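Local coordinates for protein rifin (Plasmodium falciparum, PDB 7JZK) that probably binds the immune receptor LAIR1 through its V2 domain, the part of this parasite protein that forms a complex with an antibody-borne LAIR1 ectodomain, at residues R28-I32 against L49-N54; R37-I41 against N85-V91. One frame throughout, in Å; residues are numbered along the deposited sequence.

Interaction 1: residues R28-I32 against L49-N54; sequences RNAII and LKSFFN. With NAG (2-acetamido-2-deoxy-beta-D-glucopyranose), chain E.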
loop_
_atom_site.group_PDB
_atom_site.type_symbol
_atom_site.label_atom_id
_atom_site.label_comp_id
_atom_site.label_asym_id
_atom_site.label_seq_id
_atom_site.Cartn_x
_atom_site.Cartn_y
_atom_site.Cartn_z
ATOM N N ARG B 28 14.431 21.591 -5.265
ATOM C CA ARG B 28 13.712 20.485 -5.884
ATOM C C ARG B 28 14.584 19.242 -5.913
ATOM O O ARG B 28 14.118 18.143 -5.601
ATOM C CB ARG B 28 13.285 20.862 -7.304
ATOM C CG ARG B 28 12.302 22.010 -7.369
ATOM C CD ARG B 28 12.209 22.649 -8.773
ATOM N NE ARG B 28 11.706 21.827 -9.879
ATOM C CZ ARG B 28 10.732 22.227 -10.699
ATOM N NH1 ARG B 28 10.176 23.419 -10.510
ATOM N NH2 ARG B 28 10.327 21.466 -11.716
ATOM N N ASN B 29 15.868 19.401 -6.239
ATOM C CA ASN B 29 16.755 18.249 -6.274
ATOM C C ASN B 29 16.878 17.599 -4.907
ATOM O O ASN B 29 16.934 16.370 -4.811
ATOM C CB ASN B 29 18.130 18.655 -6.793
ATOM C CG ASN B 29 18.108 19.010 -8.252
ATOM O OD1 ASN B 29 17.042 19.064 -8.863
ATOM N ND2 ASN B 29 19.279 19.268 -8.824
ATOM N N ALA B 30 16.897 18.399 -3.837
ATOM C CA ALA B 30 17.011 17.821 -2.502
ATOM C C ALA B 30 15.780 16.994 -2.143
ATOM O O ALA B 30 15.897 15.865 -1.638
ATOM C CB ALA B 30 17.240 18.925 -1.468
ATOM N N ILE B 31 14.582 17.530 -2.399
ATOM C CA ILE B 31 13.426 16.727 -2.003
ATOM C C ILE B 31 13.282 15.526 -2.917
ATOM O O ILE B 31 12.834 14.462 -2.484
ATOM C CB ILE B 31 12.104 17.511 -1.956
ATOM C CG1 ILE B 31 11.084 16.724 -1.132
ATOM C CG2 ILE B 31 11.533 17.673 -3.334
ATOM C CD1 ILE B 31 11.561 16.325 0.251
ATOM N N ILE B 32 13.687 15.650 -4.176
ATOM C CA ILE B 32 13.511 14.535 -5.087
ATOM C C ILE B 32 14.440 13.418 -4.676
ATOM O O ILE B 32 14.041 12.253 -4.604
ATOM C CB ILE B 32 13.725 14.963 -6.556
ATOM C CG1 ILE B 32 12.527 15.778 -7.063
ATOM C CG2 ILE B 32 14.000 13.716 -7.429
ATOM C CD1 ILE B 32 12.846 16.643 -8.308
ATOM N N LEU B 49 9.176 12.819 -11.025
ATOM C CA LEU B 49 9.224 13.648 -9.807
ATOM C C LEU B 49 9.690 15.053 -10.180
ATOM O O LEU B 49 9.227 15.992 -9.539
ATOM C CB LEU B 49 10.225 12.995 -8.853
ATOM C CG LEU B 49 9.704 12.591 -7.477
ATOM C CD1 LEU B 49 8.357 11.913 -7.593
ATOM C CD2 LEU B 49 10.691 11.667 -6.788
ATOM N N LYS B 50 10.535 15.185 -11.210
ATOM C CA LYS B 50 10.871 16.552 -11.627
ATOM C C LYS B 50 9.656 17.239 -12.222
ATOM O O LYS B 50 9.375 18.394 -11.913
ATOM C CB LYS B 50 12.021 16.568 -12.652
ATOM C CG LYS B 50 12.342 17.945 -13.257
ATOM C CD LYS B 50 13.487 17.866 -14.318
ATOM C CE LYS B 50 14.213 19.230 -14.576
ATOM N NZ LYS B 50 14.870 19.783 -13.320
ATOM N N SER B 51 8.900 16.527 -13.055
ATOM C CA SER B 51 7.660 17.067 -13.606
ATOM C C SER B 51 6.617 17.270 -12.518
ATOM O O SER B 51 5.834 18.220 -12.562
ATOM C CB SER B 51 7.116 16.115 -14.677
ATOM O OG SER B 51 5.747 16.342 -15.003
ATOM N N PHE B 52 6.618 16.394 -11.514
ATOM C CA PHE B 52 5.665 16.492 -10.413
ATOM C C PHE B 52 5.877 17.774 -9.627
ATOM O O PHE B 52 4.916 18.391 -9.169
ATOM C CB PHE B 52 5.792 15.278 -9.490
ATOM C CG PHE B 52 4.938 15.362 -8.248
ATOM C CD1 PHE B 52 5.416 15.983 -7.110
ATOM C CD2 PHE B 52 3.672 14.798 -8.207
ATOM C CE1 PHE B 52 4.645 16.063 -5.966
ATOM C CE2 PHE B 52 2.890 14.878 -7.041
ATOM C CZ PHE B 52 3.385 15.508 -5.927
ATOM N N PHE B 53 7.129 18.173 -9.434
ATOM C CA PHE B 53 7.472 19.379 -8.674
ATOM C C PHE B 53 7.509 20.676 -9.479
ATOM O O PHE B 53 7.973 21.695 -8.955
ATOM C CB PHE B 53 8.767 19.170 -7.897
ATOM C CG PHE B 53 8.557 18.373 -6.660
ATOM C CD1 PHE B 53 7.879 18.943 -5.605
ATOM C CD2 PHE B 53 9.002 17.062 -6.538
ATOM C CE1 PHE B 53 7.645 18.238 -4.452
ATOM C CE2 PHE B 53 8.762 16.347 -5.366
ATOM C CZ PHE B 53 8.087 16.942 -4.327
ATOM N N ASN B 54 7.085 20.656 -10.742
ATOM C CA ASN B 54 6.864 21.920 -11.433
ATOM C C ASN B 54 5.553 22.573 -10.980
ATOM O O ASN B 54 5.487 23.804 -10.879
ATOM C CB ASN B 54 6.940 21.689 -12.951
ATOM C CG ASN B 54 6.874 22.971 -13.765
ATOM O OD1 ASN B 54 6.768 24.069 -13.222
ATOM N ND2 ASN B 54 6.973 22.833 -15.091
HETATM C C1 NAG E . -1.938 14.563 -10.247
HETATM C C2 NAG E . -1.505 15.940 -10.607
HETATM C C3 NAG E . -2.719 16.804 -10.804
HETATM C C4 NAG E . -3.687 16.193 -11.806
HETATM C C5 NAG E . -3.896 14.685 -11.627
HETATM C C6 NAG E . -4.466 14.048 -12.876
HETATM C C7 NAG E . 0.658 16.736 -9.824
HETATM C C8 NAG E . 1.416 17.361 -8.703
HETATM N N2 NAG E . -0.639 16.524 -9.610
HETATM O O3 NAG E . -2.252 18.078 -11.240
HETATM O O4 NAG E . -4.950 16.771 -11.511
HETATM O O5 NAG E . -2.667 13.992 -11.333
HETATM O O6 NAG E . -4.742 12.675 -12.644
HETATM O O7 NAG E . 1.196 16.393 -10.860
#
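Phe53 turns one face of its ring to helix 28-32, and Ile31 sets a methyl on it. The methyl is CG2, 3.9 Å from the ring centroid and 21° off the normal, a CH-pi contact that the branched chain makes by crossing the ring at about a right angle. On the opposite face lies CD1 of the neighbouring Phe52. Ile32 runs alongside Phe53 in the opposite direction, its CG1 3.8 Å from Phe53 CD2. Its two branches divide the remaining work: CG2, anti to the backbone N, meets Leu49 CD2 at 3.9 Å, while CD1 reaches over the start of helix 49-54 near Lys50 CA. Beta-branched isoleucines suit this layer because each offers methyls in more than one direction.

The polar border belongs to Arg28. A bend at chi3 brings its guanidinium beside the backbone carbonyls of Lys50 and Phe53, so that Phe53 O lies over one face, while NH2 gives Lys50 O a weak hydrogen bond of 3.2 Å with an N-H...O angle of only 121°. To the side of this interface, Phe52 receives the acetamide methyl C8 of a NAG over its ring, at 3.3 Å from CE2, as part of the surroundings of the attached glycan.

The arrangement is a helix-helix packing of the V2 domain, in which the short helix 49-55 lies steeply across the long helix 13-39, their local segments at 125°.

Interaction 2: residues R37-I41 against N85-V91; sequences RYFHI and NQAFCDV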
loop_
_atom_site.group_PDB
_atom_site.type_symbol
_atom_site.label_atom_id
_atom_site.label_comp_id
_atom_site.label_asym_id
_atom_site.label_seq_id
_atom_site.Cartn_x
_atom_site.Cartn_y
_atom_site.Cartn_z
ATOM N N ARG B 37 15.371 8.099 -2.581
ATOM C CA ARG B 37 16.189 7.257 -1.723
ATOM C C ARG B 37 15.375 6.623 -0.602
ATOM O O ARG B 37 15.751 5.555 -0.105
ATOM C CB ARG B 37 17.377 8.080 -1.208
ATOM C CG ARG B 37 18.366 8.467 -2.351
ATOM C CD ARG B 37 19.411 9.514 -1.945
ATOM N NE ARG B 37 20.239 9.105 -0.809
ATOM C CZ ARG B 37 20.747 9.945 0.094
ATOM N NH1 ARG B 37 21.494 9.470 1.089
ATOM N NH2 ARG B 37 20.496 11.258 0.025
ATOM N N TYR B 38 14.277 7.255 -0.169
ATOM C CA TYR B 38 13.523 6.683 0.942
ATOM C C TYR B 38 12.385 5.793 0.474
ATOM O O TYR B 38 12.108 4.773 1.104
ATOM C CB TYR B 38 12.943 7.790 1.827
ATOM C CG TYR B 38 12.403 7.301 3.152
ATOM C CD1 TYR B 38 11.125 6.763 3.254
ATOM C CD2 TYR B 38 13.174 7.370 4.297
ATOM C CE1 TYR B 38 10.634 6.305 4.461
ATOM C CE2 TYR B 38 12.701 6.928 5.505
ATOM C CZ TYR B 38 11.429 6.391 5.586
ATOM O OH TYR B 38 10.944 5.947 6.797
ATOM N N PHE B 39 11.718 6.155 -0.617
ATOM C CA PHE B 39 10.601 5.380 -1.136
ATOM C C PHE B 39 10.963 4.567 -2.369
ATOM O O PHE B 39 10.168 3.722 -2.779
ATOM C CB PHE B 39 9.426 6.292 -1.488
ATOM C CG PHE B 39 8.801 6.952 -0.308
ATOM C CD1 PHE B 39 7.855 6.298 0.455
ATOM C CD2 PHE B 39 9.152 8.253 0.031
ATOM C CE1 PHE B 39 7.277 6.923 1.556
ATOM C CE2 PHE B 39 8.574 8.886 1.124
ATOM C CZ PHE B 39 7.638 8.219 1.887
ATOM N N HIS B 40 12.155 4.748 -2.932
ATOM C CA HIS B 40 12.581 3.946 -4.074
ATOM C C HIS B 40 11.580 4.083 -5.203
ATOM O O HIS B 40 11.317 3.147 -5.951
ATOM C CB HIS B 40 12.800 2.490 -3.649
ATOM C CG HIS B 40 13.335 2.380 -2.250
ATOM N ND1 HIS B 40 14.629 2.743 -1.920
ATOM C CD2 HIS B 40 12.729 2.030 -1.085
ATOM C CE1 HIS B 40 14.807 2.572 -0.619
ATOM N NE2 HIS B 40 13.669 2.147 -0.088
ATOM N N ILE B 41 11.133 5.325 -5.365
ATOM C CA ILE B 41 10.181 5.682 -6.446
ATOM C C ILE B 41 10.820 6.754 -7.339
ATOM O O ILE B 41 11.652 7.492 -6.848
ATOM C CB ILE B 41 8.846 6.127 -5.813
ATOM C CG1 ILE B 41 7.646 5.630 -6.613
ATOM C CG2 ILE B 41 8.790 7.624 -5.558
ATOM C CD1 ILE B 41 7.557 4.134 -6.691
ATOM N N ASN B 85 7.954 -2.961 -8.644
ATOM C CA ASN B 85 8.675 -2.198 -7.589
ATOM C C ASN B 85 8.369 -2.691 -6.170
ATOM O O ASN B 85 7.527 -2.089 -5.527
ATOM C CB ASN B 85 8.543 -0.682 -7.745
ATOM C CG ASN B 85 9.481 0.134 -6.885
ATOM O OD1 ASN B 85 10.101 -0.367 -5.958
ATOM N ND2 ASN B 85 9.580 1.413 -7.187
ATOM N N GLN B 86 8.976 -3.778 -5.741
ATOM C CA GLN B 86 8.816 -4.297 -4.367
ATOM C C GLN B 86 9.371 -3.339 -3.305
ATOM O O GLN B 86 8.788 -3.287 -2.238
ATOM C CB GLN B 86 9.410 -5.700 -4.317
ATOM C CG GLN B 86 8.756 -6.655 -5.299
ATOM C CD GLN B 86 7.698 -7.494 -4.631
ATOM O OE1 GLN B 86 7.763 -7.767 -3.438
ATOM N NE2 GLN B 86 6.718 -7.924 -5.406
ATOM N N ALA B 87 10.460 -2.642 -3.566
ATOM C CA ALA B 87 11.109 -1.774 -2.564
ATOM C C ALA B 87 10.169 -0.680 -2.071
ATOM O O ALA B 87 10.241 -0.335 -0.894
ATOM C CB ALA B 87 12.349 -1.193 -3.152
ATOM N N PHE B 88 9.372 -0.124 -2.963
ATOM C CA PHE B 88 8.368 0.872 -2.585
ATOM C C PHE B 88 7.347 0.284 -1.619
ATOM O O PHE B 88 7.080 0.853 -0.565
ATOM C CB PHE B 88 7.671 1.396 -3.851
ATOM C CG PHE B 88 6.594 2.418 -3.602
ATOM C CD1 PHE B 88 6.775 3.436 -2.677
ATOM C CD2 PHE B 88 5.422 2.389 -4.331
ATOM C CE1 PHE B 88 5.780 4.409 -2.480
ATOM C CE2 PHE B 88 4.421 3.352 -4.126
ATOM C CZ PHE B 88 4.604 4.355 -3.196
ATOM N N CYS B 89 6.828 -0.900 -1.925
ATOM C CA CYS B 89 5.864 -1.536 -1.038
ATOM C C CYS B 89 6.518 -1.951 0.275
ATOM O O CYS B 89 5.905 -1.823 1.335
ATOM C CB CYS B 89 5.257 -2.741 -1.769
ATOM S SG CYS B 89 4.646 -2.271 -3.413
ATOM N N ASP B 90 7.798 -2.297 0.233
ATOM C CA ASP B 90 8.566 -2.717 1.403
ATOM C C ASP B 90 8.613 -1.627 2.472
ATOM O O ASP B 90 8.801 -1.938 3.653
ATOM C CB ASP B 90 9.990 -3.111 0.946
ATOM C CG ASP B 90 10.891 -3.610 2.091
ATOM O OD1 ASP B 90 11.704 -2.813 2.609
ATOM O OD2 ASP B 90 10.786 -4.801 2.477
ATOM N N VAL B 91 8.395 -0.363 2.085
ATOM C CA VAL B 91 8.363 0.748 3.034
ATOM C C VAL B 91 7.265 0.564 4.070
ATOM O O VAL B 91 7.392 1.033 5.210
ATOM C CB VAL B 91 8.202 2.080 2.279
ATOM C CG1 VAL B 91 8.100 3.271 3.255
ATOM C CG2 VAL B 91 9.369 2.266 1.354
#
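The Phe88 ring carries the CD1 methyl of Ile41 over one face, 3.9 Å from the centroid and 24° off the normal, a CH-pi contact made by the flexible end of an isoleucine. Phe39 meets this ring obliquely, CD1 to CE1 at 4.1 Å, while a face of Phe39 is covered by CD1 of the adjacent Tyr38. The imidazole of His40 has the backbone carbonyl carbon of Tyr38 over one face and Phe88 N near its plane at an edge. Val91 packs obliquely beside the Tyr38 and Phe39 rings: CG1, anti to the backbone N (chi1 177°), lies near Tyr38 CE1 and Phe39 CE1, and CG2 lies 3.7 Å from Tyr38 O.

Where helix 13-39 ends, His40 takes a positive phi of 57° and the chain turns. Its carbonyl accepts a nearly straight hydrogen bond from Asn85 ND2, 2.7 Å long, with the acceptor in the amide plane. The other end of the same amide caps the second helix, OD1 accepting from Phe88 N at 3.1 Å with the donor above the carbonyl plane. Asparagine suits this N-cap, since one short side chain serves both the helix start and the turn opposite. The small Ala87 lets His40 CB come within 3.7 Å of its CB.

Helix 61-75 backs the apolar side, with Ile68 on Phe39 and Met72 on Phe88. Helix 86-94 is also tied by the Cys89-Cys76 disulfide to the residue just beyond helix 61-75, and its Gln86 hydrogen-bonds Tyr43 of the LAIR1 chain.

From the N terminus, helix 13-39 supplies the first segment of both contacts, 28-32 and then 37-41. The chain leaves this helix and passes through the small antiparallel pair 43-44 and 47-48, and interaction 1 closes that short loop by returning helix 49-55 to the long helix. The chain then continues through helix 61-75 to helix 86-94, where interaction 2 closes a longer loop at the end of helix 13-39. The segments alternate along the chain, 28-32, 37-41, 49-54, 85-91, so the two contacts cross. Their centres are about 17 Å apart, yet they meet where Leu49 CD2 packs 4.3 Å from Ile41 O, so helix 49-55 touches the same turn after helix 13-39 that meets helix 86-94.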